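Local coordinates for putative hemoglobin-like oxygen-binding protein (Pseudoalteromonas haloplanktis, PDB 4UUR) that probably binds oxygen at its heme iron as a group II truncated hemoglobin of a cold-adapted marine bacterium, at residues A36-F41 against E71-W76. Sequence-based numbering, arbitrary orientation.
Sequences AIANRF and EFLSGW. With HEM (protoporphyrin IX containing Fe), chain C.
Ile37, which meets Leu73 across the contact, accepts a backbone bond from its own helix: Phe41 N donates to Ile37 O at 2.9 Å. Between segments 36-41 and 71-76 the joining is apolar and slight, with 85 Å² buried and the nearest CA atoms, of Ala38 and Leu73, 7.7 Å apart. Leu73 does the bridging with one methyl. Its CG lies anti to the carbonyl carbon (chi1 -73°) and CD1 is extended away from CA, which carries CD1 to Ile37 CG2 at 3.7 Å; the two side chains cross at about a right angle. The same methyl approaches Ala38 CB at 4.2 Å, so Leu73 CD1 touches two successive residues of helix 31-45. Phe134 of helix 124-141 also packs on Leu73.

Next to Leu73, Phe72 lines the heme pocket. With CG anti to the backbone N (chi1 168°), its ring reaches the porphyrin rim, where CE2 is 3.6 Å from the vinyl carbon CAC of HEM, approached obliquely. Trp76 CB, one helical turn on, sits 3.8 Å above one face of the Phe72 ring. An alanine in place of Phe72 would lose the ring and is likely to leave this vinyl group and Trp76 without their shared partner. A water oxygen ligates HEM FE at 2.2 Å, and His96 is the axial binding residue. Packing of helix 31-45 on helix 63-76, with helices 103-120 and 124-141 completing the sandwich, is characteristic of the two-on-two truncated globin fold.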
ATOM      1  N   ALA A  36      -7.658   7.624   3.160  1.00 33.51           N
ATOM      2  CA  ALA A  36      -7.941   7.909   1.749  1.00 34.88           C
ATOM      3  C   ALA A  36      -6.992   7.216   0.802  1.00 31.32           C
ATOM      4  O   ALA A  36      -7.411   6.809  -0.248  1.00 34.60           O
ATOM      5  CB  ALA A  36      -7.947   9.410   1.462  1.00 35.58           C
ATOM      6  N   ILE A  37      -5.719   7.101   1.149  1.00 33.53           N
ATOM      7  CA  ILE A  37      -4.762   6.352   0.325  1.00 32.97           C
ATOM      8  C   ILE A  37      -5.064   4.830   0.252  1.00 32.54           C
ATOM      9  O   ILE A  37      -5.028   4.185  -0.833  1.00 30.62           O
ATOM     10  CB  ILE A  37      -3.326   6.598   0.813  1.00 33.29           C
ATOM     11  CG1 ILE A  37      -2.953   8.043   0.486  1.00 37.26           C
ATOM     12  CG2 ILE A  37      -2.323   5.610   0.192  1.00 29.02           C
ATOM     13  CD1 ILE A  37      -1.585   8.469   0.980  1.00 39.07           C
ATOM     14  N   ALA A  38      -5.346   4.262   1.409  1.00 29.86           N
ATOM     15  CA  ALA A  38      -5.619   2.852   1.519  1.00 30.18           C
ATOM     16  C   ALA A  38      -6.860   2.521   0.698  1.00 30.67           C
ATOM     17  O   ALA A  38      -6.892   1.549  -0.069  1.00 30.08           O
ATOM     18  CB  ALA A  38      -5.831   2.494   2.991  1.00 30.73           C
ATOM     19  N   ASN A  39      -7.890   3.345   0.849  1.00 27.66           N
ATOM     20  CA  ASN A  39      -9.115   3.099   0.173  1.00 27.70           C
ATOM     21  C   ASN A  39      -9.068   3.336  -1.292  1.00 26.04           C
ATOM     22  O   ASN A  39      -9.663   2.577  -2.007  1.00 26.99           O
ATOM     23  CB  ASN A  39     -10.291   3.834   0.810  1.00 29.01           C
ATOM     24  CG  ASN A  39     -10.777   3.124   2.050  1.00 30.83           C
ATOM     25  OD1 ASN A  39     -11.100   1.945   2.031  1.00 32.35           O
ATOM     26  ND2 ASN A  39     -10.739   3.804   3.140  1.00 35.63           N
ATOM     27  N   ARG A  40      -8.415   4.393  -1.726  1.00 25.26           N
ATOM     28  CA  ARG A  40      -8.242   4.695  -3.151  1.00 25.70           C
ATOM     29  C   ARG A  40      -7.452   3.579  -3.849  1.00 25.81           C
ATOM     30  O   ARG A  40      -7.782   3.185  -4.966  1.00 25.75           O
ATOM     31  CB  ARG A  40      -7.451   5.972  -3.290  1.00 28.36           C
ATOM     32  CG  ARG A  40      -7.045   6.351  -4.725  1.00 31.79           C
ATOM     33  CD  ARG A  40      -8.166   6.998  -5.491  1.00 29.56           C
ATOM     34  NE  ARG A  40      -8.369   8.350  -4.996  1.00 29.08           N
ATOM     35  CZ  ARG A  40      -9.287   9.195  -5.452  1.00 29.88           C
ATOM     36  NH1 ARG A  40     -10.146   8.869  -6.412  1.00 32.54           N
ATOM     37  NH2 ARG A  40      -9.334  10.396  -4.950  1.00 30.47           N
ATOM     38  N   PHE A  41      -6.410   3.087  -3.182  1.00 24.66           N
ATOM     39  CA  PHE A  41      -5.576   1.989  -3.680  1.00 25.98           C
ATOM     40  C   PHE A  41      -6.426   0.777  -4.063  1.00 25.84           C
ATOM     41  O   PHE A  41      -6.334   0.286  -5.177  1.00 27.40           O
ATOM     42  CB  PHE A  41      -4.527   1.589  -2.607  1.00 25.44           C
ATOM     43  CG  PHE A  41      -3.640   0.447  -3.016  1.00 27.75           C
ATOM     44  CD1 PHE A  41      -2.749   0.573  -4.067  1.00 29.36           C
ATOM     45  CD2 PHE A  41      -3.728  -0.762  -2.389  1.00 32.03           C
ATOM     46  CE1 PHE A  41      -1.961  -0.486  -4.458  1.00 29.16           C
ATOM     47  CE2 PHE A  41      -2.919  -1.810  -2.753  1.00 30.98           C
ATOM     48  CZ  PHE A  41      -2.022  -1.666  -3.777  1.00 30.02           C
ATOM     49  N   GLU A  71      -4.120   0.722   8.886  1.00 41.56           N
ATOM     50  CA  GLU A  71      -3.381   0.552  10.125  1.00 39.36           C
ATOM     51  C   GLU A  71      -1.920   0.529   9.838  1.00 37.68           C
ATOM     52  O   GLU A  71      -1.149   1.152  10.554  1.00 39.05           O
ATOM     53  CB  GLU A  71      -3.785  -0.746  10.842  1.00 39.90           C
ATOM     54  CG  GLU A  71      -5.075  -0.635  11.630  1.00 42.05           C
ATOM     55  CD  GLU A  71      -5.816  -1.962  11.795  1.00 45.26           C
ATOM     56  OE1 GLU A  71      -5.240  -3.086  11.764  1.00 50.57           O
ATOM     57  OE2 GLU A  71      -7.034  -1.877  11.937  1.00 54.68           O
ATOM     58  N   PHE A  72      -1.517  -0.155   8.768  1.00 38.64           N
ATOM     59  CA  PHE A  72      -0.078  -0.196   8.438  1.00 41.27           C
ATOM     60  C   PHE A  72       0.445   1.153   8.036  1.00 42.15           C
ATOM     61  O   PHE A  72       1.496   1.587   8.537  1.00 48.36           O
ATOM     62  CB  PHE A  72       0.246  -1.209   7.364  1.00 37.94           C
ATOM     63  CG  PHE A  72       1.625  -1.076   6.812  1.00 38.80           C
ATOM     64  CD1 PHE A  72       2.723  -1.593   7.499  1.00 40.19           C
ATOM     65  CD2 PHE A  72       1.832  -0.444   5.575  1.00 39.99           C
ATOM     66  CE1 PHE A  72       4.005  -1.473   6.961  1.00 39.46           C
ATOM     67  CE2 PHE A  72       3.084  -0.332   5.033  1.00 37.60           C
ATOM     68  CZ  PHE A  72       4.179  -0.847   5.723  1.00 39.52           C
ATOM     69  N   LEU A  73      -0.303   1.815   7.157  1.00 42.67           N
ATOM     70  CA  LEU A  73       0.068   3.154   6.657  1.00 40.17           C
ATOM     71  C   LEU A  73       0.153   4.192   7.776  1.00 36.18           C
ATOM     72  O   LEU A  73       1.048   4.998   7.769  1.00 35.29           O
ATOM     73  CB  LEU A  73      -0.892   3.649   5.563  1.00 37.41           C
ATOM     74  CG  LEU A  73      -0.740   2.950   4.231  1.00 35.59           C
ATOM     75  CD1 LEU A  73      -1.722   3.534   3.219  1.00 40.25           C
ATOM     76  CD2 LEU A  73       0.687   3.034   3.748  1.00 35.04           C
ATOM     77  N   SER A  74      -0.759   4.176   8.736  1.00 38.10           N
ATOM     78  CA  SER A  74      -0.636   5.134   9.820  1.00 41.38           C
ATOM     79  C   SER A  74       0.763   5.125  10.483  1.00 42.78           C
ATOM     80  O   SER A  74       1.332   6.172  10.691  1.00 48.34           O
ATOM     81  CB  SER A  74      -1.695   4.945  10.878  1.00 43.54           C
ATOM     82  OG  SER A  74      -1.318   5.703  12.034  1.00 49.13           O
ATOM     83  N   GLY A  75       1.342   3.966  10.771  1.00 39.79           N
ATOM     84  CA  GLY A  75       2.672   3.945  11.337  1.00 40.33           C
ATOM     85  C   GLY A  75       3.800   4.089  10.344  1.00 39.95           C
ATOM     86  O   GLY A  75       4.777   4.762  10.598  1.00 41.00           O
ATOM     87  N   TRP A  76       3.695   3.452   9.191  1.00 40.61           N
ATOM     88  CA  TRP A  76       4.744   3.599   8.177  1.00 40.61           C
ATOM     89  C   TRP A  76       4.965   5.063   7.754  1.00 42.55           C
ATOM     90  O   TRP A  76       6.032   5.405   7.238  1.00 41.96           O
ATOM     91  CB  TRP A  76       4.381   2.779   6.958  1.00 37.21           C
ATOM     92  CG  TRP A  76       5.446   2.641   5.993  1.00 37.63           C
ATOM     93  CD1 TRP A  76       6.536   1.859   6.111  1.00 40.93           C
ATOM     94  CD2 TRP A  76       5.500   3.222   4.675  1.00 38.25           C
ATOM     95  NE1 TRP A  76       7.298   1.928   4.958  1.00 37.46           N
ATOM     96  CE2 TRP A  76       6.685   2.777   4.073  1.00 37.23           C
ATOM     97  CE3 TRP A  76       4.652   4.079   3.954  1.00 39.30           C
ATOM     98  CZ2 TRP A  76       7.054   3.148   2.771  1.00 39.38           C
ATOM     99  CZ3 TRP A  76       5.020   4.467   2.686  1.00 36.86           C
ATOM    100  CH2 TRP A  76       6.206   3.994   2.097  1.00 40.94           C
TER
HETATM  101  CHA HEM C 700      -1.360  -8.345   2.544  1.00 26.41           C
HETATM  102  CHB HEM C 700      -0.332  -8.933  -2.179  1.00 23.80           C
HETATM  103  CHC HEM C 700       3.118  -5.548  -1.701  1.00 25.84           C
HETATM  104  CHD HEM C 700       1.357  -4.407   2.589  1.00 28.42           C
HETATM  105  C1A HEM C 700      -1.359  -8.813   1.243  1.00 26.76           C
HETATM  106  C2A HEM C 700      -2.191  -9.824   0.757  1.00 25.64           C
HETATM  107  C3A HEM C 700      -1.915  -9.966  -0.570  1.00 26.37           C
HETATM  108  C4A HEM C 700      -0.889  -9.060  -0.925  1.00 26.53           C
HETATM  109  CMA HEM C 700      -2.576 -10.950  -1.527  1.00 27.86           C
HETATM  110  CAA HEM C 700      -3.216 -10.635   1.525  1.00 27.61           C
HETATM  111  CBA HEM C 700      -4.267  -9.768   2.217  1.00 35.54           C
HETATM  112  CGA HEM C 700      -5.641 -10.394   2.342  1.00 36.29           C
HETATM  113  O1A HEM C 700      -6.405 -10.652   1.388  1.00 38.57           O
HETATM  114  O2A HEM C 700      -6.046 -10.609   3.496  1.00 47.68           O
HETATM  115  C1B HEM C 700       0.745  -8.071  -2.441  1.00 25.44           C
HETATM  116  C2B HEM C 700       1.518  -8.081  -3.641  1.00 26.36           C
HETATM  117  C3B HEM C 700       2.500  -7.134  -3.503  1.00 27.60           C
HETATM  118  C4B HEM C 700       2.323  -6.597  -2.157  1.00 26.11           C
HETATM  119  CMB HEM C 700       1.198  -8.962  -4.837  1.00 28.92           C
HETATM  120  CAB HEM C 700       3.646  -6.615  -4.313  1.00 31.21           C
HETATM  121  CBB HEM C 700       4.038  -7.199  -5.397  1.00 37.94           C
HETATM  122  C1C HEM C 700       2.902  -4.847  -0.522  1.00 27.84           C
HETATM  123  C2C HEM C 700       3.542  -3.666  -0.115  1.00 30.31           C
HETATM  124  C3C HEM C 700       3.042  -3.369   1.129  1.00 31.69           C
HETATM  125  C4C HEM C 700       2.070  -4.351   1.437  1.00 30.69           C
HETATM  126  CMC HEM C 700       4.616  -2.939  -0.913  1.00 33.11           C
HETATM  127  CAC HEM C 700       3.315  -2.228   2.030  1.00 39.33           C
HETATM  128  CBC HEM C 700       4.028  -1.175   1.647  1.00 41.60           C
HETATM  129  C1D HEM C 700       0.526  -5.442   2.884  1.00 27.67           C
HETATM  130  C2D HEM C 700      -0.067  -5.556   4.213  1.00 28.09           C
HETATM  131  C3D HEM C 700      -0.813  -6.639   4.193  1.00 30.93           C
HETATM  132  C4D HEM C 700      -0.667  -7.199   2.858  1.00 28.38           C
HETATM  133  CMD HEM C 700       0.108  -4.669   5.415  1.00 30.61           C
HETATM  134  CAD HEM C 700      -1.594  -7.218   5.360  1.00 35.44           C
HETATM  135  CBD HEM C 700      -0.679  -8.289   5.961  1.00 41.73           C
HETATM  136  CGD HEM C 700      -1.227  -8.954   7.229  1.00 51.80           C
HETATM  137  O1D HEM C 700      -2.383  -8.759   7.634  1.00 52.81           O
HETATM  138  O2D HEM C 700      -0.532  -9.731   7.913  1.00 54.82           O
HETATM  139  NA  HEM C 700      -0.594  -8.324   0.178  1.00 26.29           N
HETATM  140  NB  HEM C 700       1.269  -7.178  -1.625  1.00 26.02           N
HETATM  141  NC  HEM C 700       2.008  -5.212   0.408  1.00 26.31           N
HETATM  142  ND  HEM C 700       0.108  -6.403   2.090  1.00 27.03           N
HETATM  143 FE   HEM C 700       0.667  -6.778   0.333  1.00 28.06          FE
HETATM  144  O   HOH W   1      -0.941  -5.471  -0.383  1.00 23.31           O